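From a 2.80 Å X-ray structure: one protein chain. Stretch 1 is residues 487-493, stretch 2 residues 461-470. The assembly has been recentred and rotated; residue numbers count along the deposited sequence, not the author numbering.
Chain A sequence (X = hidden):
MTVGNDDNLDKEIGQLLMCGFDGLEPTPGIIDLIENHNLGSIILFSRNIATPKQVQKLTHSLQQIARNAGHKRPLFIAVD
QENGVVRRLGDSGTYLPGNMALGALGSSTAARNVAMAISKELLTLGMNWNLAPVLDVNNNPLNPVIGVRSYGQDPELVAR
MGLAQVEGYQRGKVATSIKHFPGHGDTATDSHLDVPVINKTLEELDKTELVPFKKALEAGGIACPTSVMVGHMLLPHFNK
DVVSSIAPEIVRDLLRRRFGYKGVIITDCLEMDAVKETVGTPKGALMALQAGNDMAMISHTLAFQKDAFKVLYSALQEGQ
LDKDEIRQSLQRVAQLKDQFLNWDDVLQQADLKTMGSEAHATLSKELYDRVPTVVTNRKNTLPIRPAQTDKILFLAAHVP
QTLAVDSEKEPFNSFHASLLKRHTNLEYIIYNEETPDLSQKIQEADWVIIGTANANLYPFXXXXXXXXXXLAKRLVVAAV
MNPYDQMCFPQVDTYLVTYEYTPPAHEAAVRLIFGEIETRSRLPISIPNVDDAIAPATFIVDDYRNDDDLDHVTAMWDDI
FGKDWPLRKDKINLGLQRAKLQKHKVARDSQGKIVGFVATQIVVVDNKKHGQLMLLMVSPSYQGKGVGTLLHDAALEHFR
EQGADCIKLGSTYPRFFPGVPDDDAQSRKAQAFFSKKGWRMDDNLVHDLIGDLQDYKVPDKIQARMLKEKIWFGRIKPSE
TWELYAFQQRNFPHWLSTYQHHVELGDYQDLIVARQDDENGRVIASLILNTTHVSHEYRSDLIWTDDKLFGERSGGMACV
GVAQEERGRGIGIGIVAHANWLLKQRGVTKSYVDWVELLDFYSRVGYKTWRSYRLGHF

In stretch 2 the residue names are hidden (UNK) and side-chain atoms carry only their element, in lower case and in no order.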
# COMPACT_ATOMS: atom_id res chain seq x y z
N MET A 487 14.43 29.81 -1.39
CA MET A 487 13.79 29.96 -2.69
C MET A 487 13.87 31.42 -3.19
O MET A 487 13.91 31.66 -4.39
CB MET A 487 12.33 29.49 -2.64
CG MET A 487 11.39 30.45 -1.93
SD MET A 487 9.80 29.70 -1.57
CE MET A 487 9.11 29.55 -3.22
N CYS A 488 13.90 32.37 -2.25
CA CYS A 488 14.03 33.80 -2.56
C CYS A 488 15.47 34.28 -2.81
O CYS A 488 15.67 35.40 -3.28
CB CYS A 488 13.40 34.63 -1.43
SG CYS A 488 11.66 34.25 -1.13
N PHE A 489 16.47 33.46 -2.48
CA PHE A 489 17.87 33.81 -2.72
C PHE A 489 18.74 32.57 -2.98
O PHE A 489 19.59 32.21 -2.16
CB PHE A 489 18.43 34.65 -1.56
CG PHE A 489 17.94 34.22 -0.19
CD1 PHE A 489 18.59 33.21 0.51
CD2 PHE A 489 16.84 34.83 0.39
CE1 PHE A 489 18.14 32.82 1.77
CE2 PHE A 489 16.39 34.45 1.64
CZ PHE A 489 17.04 33.44 2.33
N PRO A 490 18.55 31.91 -4.14
CA PRO A 490 19.32 30.69 -4.44
C PRO A 490 20.83 30.91 -4.65
O PRO A 490 21.58 29.95 -4.66
CB PRO A 490 18.68 30.16 -5.73
CG PRO A 490 17.41 30.93 -5.92
CD PRO A 490 17.60 32.24 -5.22
N GLN A 491 21.25 32.16 -4.82
CA GLN A 491 22.67 32.50 -4.97
C GLN A 491 23.44 32.17 -3.69
O GLN A 491 24.63 31.85 -3.73
CB GLN A 491 22.91 33.98 -5.31
CG GLN A 491 21.76 34.75 -5.97
CD GLN A 491 20.79 35.39 -4.98
OE1 GLN A 491 21.19 35.89 -3.92
NE2 GLN A 491 19.51 35.39 -5.33
N VAL A 492 22.75 32.29 -2.55
CA VAL A 492 23.36 32.07 -1.24
C VAL A 492 23.97 30.67 -1.19
O VAL A 492 23.26 29.68 -1.35
CB VAL A 492 22.34 32.25 -0.10
CG1 VAL A 492 22.93 31.79 1.23
CG2 VAL A 492 21.91 33.71 -0.01
N ASP A 493 25.28 30.62 -0.99
CA ASP A 493 26.05 29.38 -1.05
C ASP A 493 25.92 28.54 0.21
O ASP A 493 26.13 27.33 0.18
CB ASP A 493 27.53 29.68 -1.30
CG ASP A 493 27.79 30.20 -2.71
OD1 ASP A 493 27.14 29.71 -3.66
OD2 ASP A 493 28.66 31.09 -2.86
N UNK A 461 13.46 41.06 4.61
CA UNK A 461 14.43 40.01 4.88
C UNK A 461 15.13 39.54 3.61
O UNK A 461 16.34 39.29 3.61
c UNK A 461 12.48 37.87 7.50
o UNK A 461 13.06 36.79 7.43
c UNK A 461 13.10 39.12 6.89
n UNK A 461 11.30 38.02 8.10
c UNK A 461 13.76 38.81 5.55
N UNK A 462 14.37 39.41 2.52
CA UNK A 462 14.94 38.98 1.25
C UNK A 462 15.96 40.00 0.75
O UNK A 462 17.02 39.62 0.25
c UNK A 462 13.86 38.74 0.17
c UNK A 462 14.51 38.46 -1.18
c UNK A 462 12.95 37.59 0.59
N UNK A 463 15.64 41.29 0.90
CA UNK A 463 16.54 42.37 0.48
C UNK A 463 17.81 42.37 1.33
O UNK A 463 18.92 42.46 0.81
n UNK A 463 11.99 45.66 1.60
c UNK A 463 14.66 43.89 -0.36
c UNK A 463 15.84 43.73 0.58
c UNK A 463 11.71 45.47 0.31
c UNK A 463 14.11 45.31 -0.34
n UNK A 463 12.67 45.33 -0.60
n UNK A 463 10.43 45.45 -0.07
N UNK A 464 17.64 42.25 2.65
CA UNK A 464 18.77 42.14 3.57
C UNK A 464 19.74 41.03 3.17
O UNK A 464 20.94 41.24 3.13
c UNK A 464 21.42 43.59 5.27
c UNK A 464 19.33 41.95 6.07
c UNK A 464 18.26 41.87 4.99
s UNK A 464 19.96 43.63 6.30
N UNK A 465 19.20 39.85 2.86
CA UNK A 465 20.02 38.70 2.51
C UNK A 465 20.68 38.88 1.14
O UNK A 465 21.85 38.53 0.97
c UNK A 465 18.75 37.06 3.96
c UNK A 465 19.97 36.22 1.95
c UNK A 465 19.19 37.39 2.54
N UNK A 466 19.94 39.42 0.17
CA UNK A 466 20.47 39.71 -1.16
C UNK A 466 21.56 40.77 -1.11
O UNK A 466 22.54 40.69 -1.84
c UNK A 466 17.24 39.67 -3.35
n UNK A 466 16.74 38.90 -4.31
c UNK A 466 19.37 40.21 -2.09
c UNK A 466 18.45 39.12 -2.62
o UNK A 466 16.76 40.77 -3.06
N UNK A 467 21.36 41.77 -0.25
CA UNK A 467 22.35 42.81 -0.04
C UNK A 467 23.63 42.20 0.51
O UNK A 467 24.70 42.36 -0.07
c UNK A 467 21.81 43.88 0.93
c UNK A 467 22.71 45.10 1.12
o UNK A 467 22.92 47.04 2.52
c UNK A 467 22.23 46.07 2.19
n UNK A 467 21.04 45.82 2.74
N UNK A 468 23.50 41.48 1.63
CA UNK A 468 24.65 40.87 2.31
C UNK A 468 25.39 39.87 1.42
O UNK A 468 26.60 39.73 1.52
c UNK A 468 24.20 40.21 3.60
N UNK A 469 24.65 39.16 0.58
CA UNK A 469 25.24 38.24 -0.40
C UNK A 469 26.27 38.95 -1.28
O UNK A 469 27.31 38.38 -1.61
n UNK A 469 25.72 35.31 -1.29
c UNK A 469 25.44 35.78 -2.50
o UNK A 469 25.88 35.26 -3.53
c UNK A 469 24.54 37.00 -2.59
c UNK A 469 24.13 37.58 -1.24
N UNK A 470 25.98 40.19 -1.67
CA UNK A 470 26.88 40.97 -2.52
C UNK A 470 28.12 41.45 -1.78
O UNK A 470 29.19 41.56 -2.38
n UNK A 470 22.84 41.78 -6.14
c UNK A 470 25.14 41.84 -4.19
c UNK A 470 24.42 43.09 -4.68
c UNK A 470 23.83 42.89 -6.08
c UNK A 470 26.16 42.19 -3.12
O HOH W 1 22.42 38.80 -4.41

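Stretch 2 is a continuous helix lying against a turn of stretch 1, and its side chains can be read from their atoms. Position 461 carries three carbons, the third bearing one oxygen and one nitrogen: a carboxamide, Gln 461. It does not touch stretch 1; although buried, its amide is satisfied by hydrogen bonds elsewhere in the structure. Position 462 has three carbons, one branching at once into two, and approaches Cys 488. This is Val 462, whose CG2 lies 3.6 Å from CB of Cys 488, a close apolar fit.

At position 463, three carbons lead to a nitrogen and then to a carbon with two more nitrogens. The guanidinium marks Arg 463, exposed and out of reach of stretch 1, as suits a charged group. Position 464 is an unbranched run of two carbons, a sulfur and a carbon: Met 464, a flexible apolar chain that is buried but remote from stretch 1.

Position 465 again has one carbon carrying two, here against Phe 489 and Val 492. It is Val 465. Its CG1 sits 3.5 Å from the centroid of the Phe 489 ring, 12° off the normal, so a methyl C-H group meets the aromatic face; the same CG1 is 3.7 Å from CG2 of Val 492. A compact branched side chain serves both neighbours.

Position 466 has three carbons ending in oxygen and nitrogen, near Cys 488 and Gln 491: Gln 466. Its NE2 is 3.8 Å from O of Cys 488, a contact without a hydrogen bond. Position 467 shows the same composition, but out of reach; Gln 467 is a polar residue at a partly exposed site. Position 468 has a single carbon, hence Ala 468, small and buried, directed elsewhere.

Position 469 carries three carbons, an oxygen and a nitrogen beside Gln 491 and Val 492. Gln 469 is long enough to lie along the turn, its NE2 4.0 Å from CA of Val 492. At position 470, four carbons in a row end in nitrogen: Lys 470, exposed and without direct contact.

The contact is chiefly one of packing. Phe 489 to Val 492 form a type I turn, closed by Val 492 N to Phe 489 O at 3.2 Å, and Val 465 meets the side chains of both these residues. No direct hydrogen bond crosses, but a water donates to Gln 466 O and Gln 491 OE1, both at 3.2 Å from its oxygen, and weakly accepts from Lys 470 NZ, linking helix to turn.

Stretch 2 461-470: QVRMVQQAQK
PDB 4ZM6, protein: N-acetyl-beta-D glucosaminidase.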